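Local coordinates for predicted ATPase of the ABC class (Vibrio vulnificus, PDB 5D6A), which binds the ATP analogue AMP-PNP and is predicted to be an ABC-class ATPase that probably hydrolyses ATP, at residues G395-E400 with A454-F459; S467-I472 with L488-E493; V480-K485 with E508-G513. All blocks are in the same frame, centred on the assembly; numbering follows the deposited sequence.

Contact 1 belongs to the P-loop domain, where an irregular segment lies along helix 390-401; contacts 2 and 3 belong to the C-terminal part of the chain, their centres about 35 Å from that of contact 1. Those two are close, about 13 Å between centres, and share one three-stranded antiparallel sheet: contact 2 sets helix 468-475 against the hairpin turn after strand 487-490, and contact 3 sets helix 506-519 against strand 480-483. Contact 2 is the buried one and rests on isoleucine, leucine and phenylalanine, with a water bridge beside them. Contacts 1 and 3 are only partly buried: in contact 1 Gln396 donates through NE2 to a carbonyl, in contact 3 Asn510 accepts weakly through OD1.

Contact 1: residues G395-E400 with A454-F459; sequences GQLRDE and APLVTF
Leu456 points its side chain at helix 390-401 and meets three residues of 395-400. CD2 reaches CD2 of Leu397 at 3.6 Å, while the base of the side chain, at CB, lies 3.5 Å from OE1 of Gln396 and 3.4 Å from OE1 of Glu400, between two polar groups that stay near the surface. The first torsion (chi1 -179°) swings CG away from the backbone N, toward the helix, and lets CD2 meet Leu397 at a slant. Gln396 suits its place because its long, extended chain carries the amide past Leu456 to the loop backbone: NE2 donates to O of Ala454 at 2.6 Å, tilted from the carbonyl plane. This bond ties the start of the irregular segment 454-459 to the helix. Helix 390-401 leads into strand 404-408 in the crossover from its parallel neighbour 357-361, a beta-alpha-beta connection of the P-loop domain; segment 454-459, from much later in the chain, packs on it. Further out, Arg393, one turn earlier, donates to OE1 of Gln396; with NE2 bound to Ala454, this probably helps fix which way round the amide sits. Leu397 also packs on Tyr319, Leu456 on Leu401 and Asn318, and Asn318 ND2 hydrogen-bonds the carbonyl of Val457.

Contact 2: residues S467-I472 with L488-E493; sequences SALMNI and LRFGKE
Ile472, Phe490 and Leu469 form the close-packed side of this contact. CG2 of Ile472 comes obliquely to the ring, 4.0 Å from CD2 of Phe490. The same methyl lies 3.2 Å from the carbonyl O of Phe490. It is 3.6 Å from CG of Glu493, whose chain the isoleucine crosses at about a right angle. Placed opposite the backbone N, this methyl enters the corner between ring and turn, which a branched residue fills well. CB of Leu469 lies 4.1 Å from CE2 of Phe490, and its carbonyl O sits at the ring edge, 3.5 Å from CE2, where the slightly positive ring hydrogens suit an oxygen. Toward solvent the packing gives way to water: one water takes the N-H of exposed Lys492 and donates to O of Ile472. In the type II' turn from Phe490 to Glu493, Gly491 accommodates the positive phi (80°) and leaves room for the carbonyl of Ile472, which faces its CA. Arg489 NE braces the turn with a nearly straight bond to O of Gly491 (2.7 Å). The turn joins strands 487-490 and 493-496, with helix 468-475 against its end; Phe490 meets Trp516 of helix 506-519 edge-to-face, and Leu469 touches Leu519.

Contact 3: residues V480-K485 with E508-G513; sequences VSAKGK and EVNAIG
Ala482 sets its CB against CG1 of Val509, 3.3 Å away, and the same methyl lies beside the amide oxygen of Asn510. The contact is a helix laid against an antiparallel sheet: strand 480-483 is an outer strand of the three-stranded meander completed by 487-490 and 493-496, and segment 508-513 of helix 506-519 runs nearly antiparallel to it, at 152°, the axes of the two segments 7.1 Å apart. So close an approach suits small residues. Alanine fills the middle, and at the start of the strand Gly513 has no side chain to hold Val480 off, so CG1 of the valine settles on the helix backbone, 3.8 Å from C of Gly513. The two branches of Val509 divide the work at its other end. CG1, anti to the backbone N (chi1 177°), meets Ala482, whereas CG2 turns to the loop after the strand and touches O of Lys485 at 3.8 Å. Val509 also packs on Leu488 of the middle strand, which carries the apolar layer further under the sheet. Ser481 looks away from the helix, its hydroxyl donating to the carbonyl of Val480, and its backbone pairs with Arg489 of the middle strand. The next amide along, that of Ala482, is on the outer side, and there Asn510 OD1 accepts a weak, strongly bent hydrogen bond from Ala482 N at 2.9 Å, with an N-H...O angle of 121°.

Contact 1: residues G395-E400 with A454-F459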
loop_
_atom_site.group_PDB
_atom_site.type_symbol
_atom_site.label_atom_id
_atom_site.label_comp_id
_atom_site.label_asym_id
_atom_site.label_seq_id
_atom_site.Cartn_x
_atom_site.Cartn_y
_atom_site.Cartn_z
ATOM N N GLY A 395 5.080 -22.551 -21.236
ATOM C CA GLY A 395 5.443 -22.979 -22.582
ATOM C C GLY A 395 4.213 -23.097 -23.461
ATOM O O GLY A 395 4.233 -22.719 -24.632
ATOM N N GLN A 396 3.136 -23.617 -22.880
ATOM C CA GLN A 396 1.873 -23.788 -23.594
ATOM C C GLN A 396 1.217 -22.440 -23.907
ATOM O O GLN A 396 0.603 -22.281 -24.959
ATOM C CB GLN A 396 0.932 -24.691 -22.789
ATOM C CG GLN A 396 1.462 -26.112 -22.635
ATOM C CD GLN A 396 0.617 -26.985 -21.724
ATOM O OE1 GLN A 396 -0.129 -26.492 -20.881
ATOM N NE2 GLN A 396 0.753 -28.296 -21.876
ATOM N N LEU A 397 1.357 -21.472 -23.003
ATOM C CA LEU A 397 0.800 -20.136 -23.218
ATOM C C LEU A 397 1.366 -19.515 -24.489
ATOM O O LEU A 397 0.679 -18.788 -25.202
ATOM C CB LEU A 397 1.112 -19.216 -22.035
ATOM C CG LEU A 397 0.461 -19.495 -20.679
ATOM C CD1 LEU A 397 1.038 -18.564 -19.626
ATOM C CD2 LEU A 397 -1.050 -19.338 -20.744
ATOM N N ARG A 398 2.634 -19.806 -24.755
ATOM C CA ARG A 398 3.326 -19.295 -25.927
ATOM C C ARG A 398 2.929 -20.026 -27.199
ATOM O O ARG A 398 2.542 -19.409 -28.187
ATOM C CB ARG A 398 4.827 -19.465 -25.724
ATOM C CG ARG A 398 5.699 -19.091 -26.912
ATOM C CD ARG A 398 7.128 -19.508 -26.628
ATOM N NE ARG A 398 7.225 -20.961 -26.497
ATOM C CZ ARG A 398 8.282 -21.612 -26.020
ATOM N NH1 ARG A 398 9.349 -20.951 -25.594
ATOM N NH2 ARG A 398 8.262 -22.938 -25.949
ATOM N N ASP A 399 3.040 -21.349 -27.163
ATOM C CA ASP A 399 2.764 -22.188 -28.329
ATOM C C ASP A 399 1.295 -22.265 -28.733
ATOM O O ASP A 399 0.989 -22.395 -29.920
ATOM C CB ASP A 399 3.275 -23.608 -28.072
ATOM C CG ASP A 399 4.762 -23.654 -27.770
ATOM O OD1 ASP A 399 5.431 -22.601 -27.837
ATOM O OD2 ASP A 399 5.261 -24.753 -27.461
ATOM N N GLU A 400 0.395 -22.182 -27.756
ATOM C CA GLU A 400 -1.040 -22.308 -28.023
ATOM C C GLU A 400 -1.775 -20.976 -28.112
ATOM O O GLU A 400 -2.598 -20.777 -29.006
ATOM C CB GLU A 400 -1.693 -23.169 -26.939
ATOM C CG GLU A 400 -0.980 -24.493 -26.700
ATOM C CD GLU A 400 -1.715 -25.410 -25.732
ATOM O OE1 GLU A 400 -2.887 -25.126 -25.403
ATOM O OE2 GLU A 400 -1.124 -26.431 -25.313
ATOM N N ALA A 454 -0.183 -31.661 -19.526
ATOM C CA ALA A 454 -1.622 -31.722 -19.793
ATOM C C ALA A 454 -1.993 -30.553 -20.714
ATOM O O ALA A 454 -1.285 -29.546 -20.744
ATOM C CB ALA A 454 -2.406 -31.659 -18.492
ATOM N N PRO A 455 -3.115 -30.668 -21.449
ATOM C CA PRO A 455 -3.496 -29.616 -22.396
ATOM C C PRO A 455 -4.059 -28.351 -21.751
ATOM O O PRO A 455 -4.974 -28.429 -20.934
ATOM C CB PRO A 455 -4.575 -30.292 -23.240
ATOM C CG PRO A 455 -5.216 -31.261 -22.308
ATOM C CD PRO A 455 -4.140 -31.725 -21.361
ATOM N N LEU A 456 -3.508 -27.199 -22.127
ATOM C CA LEU A 456 -3.970 -25.911 -21.617
ATOM C C LEU A 456 -5.331 -25.622 -22.240
ATOM O O LEU A 456 -5.431 -25.430 -23.449
ATOM C CB LEU A 456 -2.982 -24.804 -21.984
ATOM C CG LEU A 456 -3.305 -23.391 -21.496
ATOM C CD1 LEU A 456 -3.222 -23.321 -19.982
ATOM C CD2 LEU A 456 -2.355 -22.379 -22.115
ATOM N N VAL A 457 -6.373 -25.584 -21.413
ATOM C CA VAL A 457 -7.739 -25.377 -21.898
ATOM C C VAL A 457 -8.172 -23.908 -21.897
ATOM O O VAL A 457 -8.019 -23.207 -20.901
ATOM C CB VAL A 457 -8.744 -26.185 -21.048
ATOM C CG1 VAL A 457 -10.159 -26.041 -21.600
ATOM C CG2 VAL A 457 -8.336 -27.650 -21.002
ATOM N N THR A 458 -8.710 -23.460 -23.029
ATOM C CA THR A 458 -9.231 -22.103 -23.178
ATOM C C THR A 458 -10.693 -22.133 -22.748
ATOM O O THR A 458 -11.417 -23.065 -23.092
ATOM C CB THR A 458 -9.131 -21.622 -24.641
ATOM O OG1 THR A 458 -7.753 -21.541 -25.026
ATOM C CG2 THR A 458 -9.784 -20.251 -24.817
ATOM N N PHE A 459 -11.126 -21.120 -22.000
ATOM C CA PHE A 459 -12.505 -21.070 -21.507
ATOM C C PHE A 459 -13.255 -19.836 -21.994
ATOM O O PHE A 459 -12.640 -18.811 -22.305
ATOM C CB PHE A 459 -12.520 -21.046 -19.974
ATOM C CG PHE A 459 -11.658 -22.092 -19.340
ATOM C CD1 PHE A 459 -12.052 -23.419 -19.323
ATOM C CD2 PHE A 459 -10.455 -21.744 -18.740
ATOM C CE1 PHE A 459 -11.256 -24.386 -18.735
ATOM C CE2 PHE A 459 -9.655 -22.707 -18.149
ATOM C CZ PHE A 459 -10.058 -24.030 -18.145
#

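Contact 2: residues S467-I472 with L488-E493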
loop_
_atom_site.group_PDB
_atom_site.type_symbol
_atom_site.label_atom_id
_atom_site.label_comp_id
_atom_site.label_asym_id
_atom_site.label_seq_id
_atom_site.Cartn_x
_atom_site.Cartn_y
_atom_site.Cartn_z
ATOM N N SER A 467 -26.135 -4.975 -14.448
ATOM C CA SER A 467 -27.186 -4.296 -13.687
ATOM C C SER A 467 -26.983 -4.347 -12.164
ATOM O O SER A 467 -27.530 -3.513 -11.440
ATOM C CB SER A 467 -28.556 -4.877 -14.036
ATOM O OG SER A 467 -28.660 -6.229 -13.641
ATOM N N ALA A 468 -26.214 -5.320 -11.680
ATOM C CA ALA A 468 -25.956 -5.443 -10.242
ATOM C C ALA A 468 -25.100 -4.278 -9.731
ATOM O O ALA A 468 -25.098 -3.979 -8.535
ATOM C CB ALA A 468 -25.288 -6.775 -9.932
ATOM N N LEU A 469 -24.372 -3.633 -10.643
ATOM C CA LEU A 469 -23.539 -2.480 -10.301
ATOM C C LEU A 469 -24.406 -1.278 -9.938
ATOM O O LEU A 469 -24.022 -0.454 -9.108
ATOM C CB LEU A 469 -22.615 -2.122 -11.467
ATOM C CG LEU A 469 -21.528 -3.145 -11.812
ATOM C CD1 LEU A 469 -20.890 -2.835 -13.158
ATOM C CD2 LEU A 469 -20.480 -3.198 -10.713
HETATM N N MSE A 470 -25.576 -1.192 -10.568
HETATM C CA MSE A 470 -26.529 -0.108 -10.311
HETATM C C MSE A 470 -27.008 -0.168 -8.884
HETATM O O MSE A 470 -27.188 0.867 -8.241
HETATM C CB MSE A 470 -27.706 -0.244 -11.282
HETATM C CG MSE A 470 -28.790 0.816 -11.107
HETATM SE SE MSE A 470 -28.063 2.615 -11.429
HETATM C CE MSE A 470 -28.227 2.651 -13.391
ATOM N N ASN A 471 -27.215 -1.382 -8.379
ATOM C CA ASN A 471 -27.668 -1.579 -7.003
ATOM C C ASN A 471 -26.672 -1.031 -5.980
ATOM O O ASN A 471 -27.065 -0.509 -4.937
ATOM C CB ASN A 471 -27.942 -3.064 -6.740
ATOM C CG ASN A 471 -29.064 -3.612 -7.604
ATOM O OD1 ASN A 471 -29.756 -2.868 -8.297
ATOM N ND2 ASN A 471 -29.252 -4.921 -7.562
ATOM N N ILE A 472 -25.385 -1.147 -6.289
ATOM C CA ILE A 472 -24.336 -0.636 -5.415
ATOM C C ILE A 472 -24.385 0.895 -5.411
ATOM O O ILE A 472 -24.210 1.519 -4.366
ATOM C CB ILE A 472 -22.944 -1.136 -5.854
ATOM C CG1 ILE A 472 -22.910 -2.669 -5.858
ATOM C CG2 ILE A 472 -21.858 -0.587 -4.934
ATOM C CD1 ILE A 472 -21.602 -3.249 -6.351
ATOM N N LEU A 488 -10.381 2.731 -4.894
ATOM C CA LEU A 488 -11.472 3.191 -5.750
ATOM C C LEU A 488 -12.797 2.963 -5.040
ATOM O O LEU A 488 -13.139 1.830 -4.700
ATOM C CB LEU A 488 -11.488 2.445 -7.083
ATOM C CG LEU A 488 -12.722 2.705 -7.961
ATOM C CD1 LEU A 488 -12.905 4.189 -8.257
ATOM C CD2 LEU A 488 -12.636 1.899 -9.247
ATOM N N ARG A 489 -13.542 4.043 -4.824
ATOM C CA ARG A 489 -14.829 3.957 -4.159
ATOM C C ARG A 489 -15.976 3.991 -5.168
ATOM O O ARG A 489 -16.068 4.899 -5.995
ATOM C CB ARG A 489 -14.992 5.085 -3.146
ATOM C CG ARG A 489 -16.306 5.002 -2.390
ATOM C CD ARG A 489 -16.425 6.065 -1.321
ATOM N NE ARG A 489 -17.720 5.991 -0.655
ATOM C CZ ARG A 489 -18.074 6.736 0.385
ATOM N NH1 ARG A 489 -17.224 7.619 0.902
ATOM N NH2 ARG A 489 -19.282 6.592 0.915
ATOM N N PHE A 490 -16.845 2.988 -5.079
ATOM C CA PHE A 490 -18.003 2.871 -5.944
ATOM C C PHE A 490 -19.174 2.607 -5.006
ATOM O O PHE A 490 -19.436 1.469 -4.614
ATOM C CB PHE A 490 -17.788 1.738 -6.948
ATOM C CG PHE A 490 -18.804 1.698 -8.052
ATOM C CD1 PHE A 490 -18.734 2.602 -9.106
ATOM C CD2 PHE A 490 -19.803 0.735 -8.067
ATOM C CE1 PHE A 490 -19.660 2.565 -10.136
ATOM C CE2 PHE A 490 -20.728 0.691 -9.096
ATOM C CZ PHE A 490 -20.657 1.608 -10.132
ATOM N N GLY A 491 -19.860 3.681 -4.626
ATOM C CA GLY A 491 -20.961 3.598 -3.675
ATOM C C GLY A 491 -20.355 3.521 -2.284
ATOM O O GLY A 491 -19.573 4.388 -1.892
ATOM N N LYS A 492 -20.707 2.478 -1.542
ATOM C CA LYS A 492 -20.162 2.254 -0.204
ATOM C C LYS A 492 -18.977 1.278 -0.273
ATOM O O LYS A 492 -18.282 1.067 0.720
ATOM C CB LYS A 492 -21.263 1.703 0.719
ATOM C CG LYS A 492 -22.372 2.709 1.006
ATOM C CD LYS A 492 -23.689 2.099 1.496
ATOM C CE LYS A 492 -23.595 1.338 2.812
ATOM N NZ LYS A 492 -22.896 0.026 2.711
ATOM N N GLU A 493 -18.738 0.714 -1.460
ATOM C CA GLU A 493 -17.684 -0.284 -1.665
ATOM C C GLU A 493 -16.324 0.306 -2.027
ATOM O O GLU A 493 -16.224 1.176 -2.888
ATOM C CB GLU A 493 -18.111 -1.251 -2.771
ATOM C CG GLU A 493 -19.467 -1.896 -2.529
ATOM C CD GLU A 493 -19.519 -2.687 -1.240
ATOM O OE1 GLU A 493 -18.541 -3.402 -0.940
ATOM O OE2 GLU A 493 -20.547 -2.607 -0.537
HETATM O O HOH W 1 -22.875 0.860 -1.903
#

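Contact 3: residues V480-K485 with E508-G513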
loop_
_atom_site.group_PDB
_atom_site.type_symbol
_atom_site.label_atom_id
_atom_site.label_comp_id
_atom_site.label_asym_id
_atom_site.label_seq_id
_atom_site.Cartn_x
_atom_site.Cartn_y
_atom_site.Cartn_z
ATOM N N VAL A 480 -18.820 8.082 -6.548
ATOM C CA VAL A 480 -17.787 7.544 -7.445
ATOM C C VAL A 480 -16.523 8.392 -7.374
ATOM O O VAL A 480 -16.478 9.489 -7.927
ATOM C CB VAL A 480 -18.252 7.501 -8.918
ATOM C CG1 VAL A 480 -17.146 6.933 -9.804
ATOM C CG2 VAL A 480 -19.524 6.680 -9.066
ATOM N N SER A 481 -15.494 7.879 -6.702
ATOM C CA SER A 481 -14.230 8.604 -6.556
ATOM C C SER A 481 -13.073 7.702 -6.174
ATOM O O SER A 481 -13.260 6.617 -5.626
ATOM C CB SER A 481 -14.350 9.675 -5.480
ATOM O OG SER A 481 -15.380 10.599 -5.777
ATOM N N ALA A 482 -11.870 8.191 -6.438
ATOM C CA ALA A 482 -10.656 7.464 -6.133
ATOM C C ALA A 482 -9.848 8.191 -5.069
ATOM O O ALA A 482 -9.817 9.424 -5.039
ATOM C CB ALA A 482 -9.822 7.311 -7.393
ATOM N N LYS A 483 -9.219 7.416 -4.187
ATOM C CA LYS A 483 -8.332 7.952 -3.160
ATOM C C LYS A 483 -6.932 7.541 -3.568
ATOM O O LYS A 483 -6.414 6.515 -3.123
ATOM C CB LYS A 483 -8.671 7.416 -1.768
ATOM C CG LYS A 483 -9.989 7.928 -1.213
ATOM C CD LYS A 483 -10.191 7.485 0.229
ATOM C CE LYS A 483 -11.472 8.061 0.812
ATOM N NZ LYS A 483 -11.669 7.672 2.237
ATOM N N GLY A 484 -6.333 8.345 -4.439
ATOM C CA GLY A 484 -5.002 8.064 -4.954
ATOM C C GLY A 484 -5.083 6.976 -6.003
ATOM O O GLY A 484 -6.092 6.846 -6.693
ATOM N N LYS A 485 -4.019 6.191 -6.118
ATOM C CA LYS A 485 -3.959 5.096 -7.082
ATOM C C LYS A 485 -4.381 3.771 -6.454
ATOM O O LYS A 485 -4.835 2.866 -7.151
ATOM C CB LYS A 485 -2.529 4.941 -7.609
ATOM C CG LYS A 485 -1.959 6.183 -8.275
ATOM C CD LYS A 485 -0.525 5.972 -8.750
ATOM C CE LYS A 485 0.438 5.702 -7.599
ATOM N NZ LYS A 485 1.854 5.601 -8.053
ATOM N N GLU A 508 -6.909 7.879 -13.997
ATOM C CA GLU A 508 -7.391 6.665 -14.658
ATOM C C GLU A 508 -8.206 5.793 -13.695
ATOM O O GLU A 508 -9.077 5.049 -14.128
ATOM C CB GLU A 508 -6.277 5.892 -15.413
ATOM C CG GLU A 508 -4.972 5.646 -14.674
ATOM C CD GLU A 508 -3.893 5.022 -15.556
ATOM O OE1 GLU A 508 -4.222 4.412 -16.595
ATOM O OE2 GLU A 508 -2.703 5.131 -15.200
ATOM N N VAL A 509 -7.951 5.920 -12.393
ATOM C CA VAL A 509 -8.730 5.182 -11.392
ATOM C C VAL A 509 -10.145 5.773 -11.370
ATOM O O VAL A 509 -11.134 5.037 -11.280
ATOM C CB VAL A 509 -8.095 5.232 -9.987
ATOM C CG1 VAL A 509 -8.974 4.513 -8.972
ATOM C CG2 VAL A 509 -6.710 4.608 -10.006
ATOM N N ASN A 510 -10.239 7.100 -11.450
ATOM C CA ASN A 510 -11.541 7.759 -11.508
ATOM C C ASN A 510 -12.259 7.328 -12.774
ATOM O O ASN A 510 -13.450 7.025 -12.747
ATOM C CB ASN A 510 -11.406 9.284 -11.481
ATOM C CG ASN A 510 -11.105 9.823 -10.097
ATOM O OD1 ASN A 510 -11.628 9.328 -9.095
ATOM N ND2 ASN A 510 -10.289 10.871 -10.034
ATOM N N ALA A 511 -11.520 7.287 -13.877
ATOM C CA ALA A 511 -12.087 6.874 -15.153
ATOM C C ALA A 511 -12.608 5.446 -15.065
ATOM O O ALA A 511 -13.639 5.130 -15.646
ATOM C CB ALA A 511 -11.058 7.001 -16.265
ATOM N N ILE A 512 -11.894 4.589 -14.333
ATOM C CA ILE A 512 -12.320 3.200 -14.153
ATOM C C ILE A 512 -13.687 3.184 -13.472
ATOM O O ILE A 512 -14.585 2.442 -13.876
ATOM C CB ILE A 512 -11.289 2.379 -13.339
ATOM C CG1 ILE A 512 -10.035 2.117 -14.185
ATOM C CG2 ILE A 512 -11.876 1.037 -12.916
ATOM C CD1 ILE A 512 -8.881 1.494 -13.426
ATOM N N GLY A 513 -13.848 4.019 -12.452
ATOM C CA GLY A 513 -15.112 4.105 -11.736
ATOM C C GLY A 513 -16.236 4.608 -12.624
ATOM O O GLY A 513 -17.378 4.149 -12.511
#